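Local structure of activator of Hsp90 ATPase homologue 1/2-like C-terminal domain-containing protein (Rhodobacter sphaeroides, 3PU2) at residues A[106-111]-A[119-124]. The protein is of unknown function but belongs to the AHA1 family of the SRPBCC superfamily, whose helix-grip fold commonly encloses a hydrophobic pocket. Sequence-based numbering, arbitrary orientation.
Sequences VTLQLL and LAMAVD
Thr107 and Ala122, and likewise Gln109 and Ala120, form antiparallel hydrogen-bonded pairs, and the axes of 106-111 and 119-124 run at 167° to each other. Each pair exchanges two backbone bonds. Thr107 N to Ala122 O measures 2.7 Å and Gln109 N to Ala120 O 2.8 Å, with the return bonds from Ala122 N and Ala120 N completing the two rings. Met121 CA adds a CA-H...O contact to Thr107 O at 3.2 Å.

Val106, Leu108, Leu110, Leu119, Met121 and Val123 share one face. Leu108 and Met121, a selenomethionine, run alongside each other on this face. Leu108 CD2 packs against both CG and SE of Met121, 3.8 Å from Met121 CG. Met121 CG is anti to its backbone N (chi1 172°), which sets it beside this methyl. Leu119 reaches across with CD1, which sits 4.1 Å from Leu110 CG and 4.2 Å from Leu108 CB. At the other end, the CG2 methyls of Val106 and Val123 meet loosely. Leu32 of helix 25-33 touches Leu110 and Leu119, and Tyr147 of helix 139-156 touches Leu119 and Met121.

The opposite face carries Thr107, Gln109, Ala120 and Ala122. Here Gln109 CB approaches Ala120 CB at 4.1 Å, while the chain of Gln109 bends at chi2 (115°) and carries its amide off from the 119-124 strand. Asp124, at the end of 119-124, salt-bridges through OD1 to Arg14 NH1 on the neighbouring strand 14-21.

This is the hairpin of strands 104-113 and 116-124, set inside the curved antiparallel sheet of a Bet v 1-like fold. The four bonds fix the register, and the apolar face of valines, leucines and selenomethionine forms a floor beneath the two helices, consistent with the hydrophobic interior of this fold.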
loop_
_atom_site.group_PDB
_atom_site.type_symbol
_atom_site.label_atom_id
_atom_site.label_comp_id
_atom_site.label_asym_id
_atom_site.label_seq_id
_atom_site.Cartn_x
_atom_site.Cartn_y
_atom_site.Cartn_z
ATOM N N VAL A 106 -5.916 6.381 -2.537
ATOM C CA VAL A 106 -4.719 6.188 -1.739
ATOM C C VAL A 106 -3.577 7.105 -2.113
ATOM O O VAL A 106 -3.179 7.167 -3.269
ATOM C CB VAL A 106 -4.233 4.758 -1.893
ATOM C CG1 VAL A 106 -3.078 4.511 -0.977
ATOM C CG2 VAL A 106 -5.372 3.799 -1.606
ATOM N N THR A 107 -3.020 7.782 -1.118
ATOM C CA THR A 107 -1.933 8.728 -1.345
ATOM C C THR A 107 -0.638 8.322 -0.644
ATOM O O THR A 107 -0.609 8.136 0.565
ATOM C CB THR A 107 -2.348 10.129 -0.839
ATOM O OG1 THR A 107 -3.693 10.404 -1.257
ATOM C CG2 THR A 107 -1.412 11.207 -1.380
ATOM N N LEU A 108 0.432 8.189 -1.413
ATOM C CA LEU A 108 1.724 7.821 -0.857
ATOM C C LEU A 108 2.701 8.962 -1.060
ATOM O O LEU A 108 2.934 9.416 -2.180
ATOM C CB LEU A 108 2.291 6.575 -1.546
ATOM C CG LEU A 108 1.398 5.333 -1.597
ATOM C CD1 LEU A 108 1.976 4.373 -2.613
ATOM C CD2 LEU A 108 1.273 4.678 -0.224
ATOM N N GLN A 109 3.285 9.411 0.034
ATOM C CA GLN A 109 4.251 10.493 -0.018
ATOM C C GLN A 109 5.559 9.986 0.592
ATOM O O GLN A 109 5.571 9.470 1.713
ATOM C CB GLN A 109 3.719 11.678 0.792
ATOM C CG GLN A 109 4.112 13.057 0.287
ATOM C CD GLN A 109 2.904 13.849 -0.191
ATOM O OE1 GLN A 109 1.820 13.765 0.393
ATOM N NE2 GLN A 109 3.087 14.629 -1.250
ATOM N N LEU A 110 6.654 10.124 -0.150
ATOM C CA LEU A 110 7.964 9.697 0.328
ATOM C C LEU A 110 8.912 10.885 0.557
ATOM O O LEU A 110 9.368 11.509 -0.396
ATOM C CB LEU A 110 8.607 8.725 -0.665
ATOM C CG LEU A 110 7.980 7.349 -0.879
ATOM C CD1 LEU A 110 6.785 7.450 -1.811
ATOM C CD2 LEU A 110 9.022 6.435 -1.492
ATOM N N LEU A 111 9.199 11.192 1.820
ATOM C CA LEU A 111 10.102 12.291 2.165
ATOM C C LEU A 111 11.329 11.768 2.903
ATOM O O LEU A 111 11.204 11.007 3.863
ATOM C CB LEU A 111 9.394 13.332 3.038
ATOM C CG LEU A 111 8.577 12.816 4.224
ATOM C CD1 LEU A 111 8.584 13.836 5.349
ATOM C CD2 LEU A 111 7.158 12.519 3.765
ATOM N N LEU A 119 7.576 6.865 4.895
ATOM C CA LEU A 119 6.444 6.687 3.997
ATOM C C LEU A 119 5.182 7.165 4.672
ATOM O O LEU A 119 4.781 6.628 5.708
ATOM C CB LEU A 119 6.265 5.217 3.608
ATOM C CG LEU A 119 5.015 4.865 2.783
ATOM C CD1 LEU A 119 5.059 5.587 1.455
ATOM C CD2 LEU A 119 4.946 3.375 2.535
ATOM N N ALA A 120 4.576 8.197 4.094
ATOM C CA ALA A 120 3.327 8.738 4.609
ATOM C C ALA A 120 2.240 8.241 3.658
ATOM O O ALA A 120 2.320 8.449 2.440
ATOM C CB ALA A 120 3.369 10.253 4.627
HETATM N N MSE A 121 1.239 7.567 4.216
HETATM C CA MSE A 121 0.149 7.025 3.430
HETATM C C MSE A 121 -1.202 7.468 3.963
HETATM O O MSE A 121 -1.421 7.509 5.170
HETATM C CB MSE A 121 0.229 5.501 3.426
HETATM C CG MSE A 121 -0.984 4.843 2.788
HETATM SE SE MSE A 121 -0.782 2.960 2.472
HETATM C CE MSE A 121 -2.438 2.373 3.261
ATOM N N ALA A 122 -2.109 7.796 3.048
ATOM C CA ALA A 122 -3.456 8.231 3.403
ATOM C C ALA A 122 -4.473 7.563 2.484
ATOM O O ALA A 122 -4.228 7.381 1.278
ATOM C CB ALA A 122 -3.570 9.721 3.268
ATOM N N VAL A 123 -5.619 7.209 3.055
ATOM C CA VAL A 123 -6.668 6.560 2.296
ATOM C C VAL A 123 -7.956 7.322 2.546
ATOM O O VAL A 123 -8.406 7.413 3.688
ATOM C CB VAL A 123 -6.841 5.082 2.741
ATOM C CG1 VAL A 123 -7.855 4.381 1.864
ATOM C CG2 VAL A 123 -5.520 4.367 2.659
ATOM N N ASP A 124 -8.527 7.902 1.490
ATOM C CA ASP A 124 -9.777 8.633 1.629
ATOM C C ASP A 124 -10.874 7.660 1.246
ATOM O O ASP A 124 -10.815 7.045 0.181
ATOM C CB ASP A 124 -9.829 9.847 0.696
ATOM C CG ASP A 124 -8.898 10.963 1.125
ATOM O OD1 ASP A 124 -8.942 11.355 2.316
ATOM O OD2 ASP A 124 -8.135 11.455 0.260
#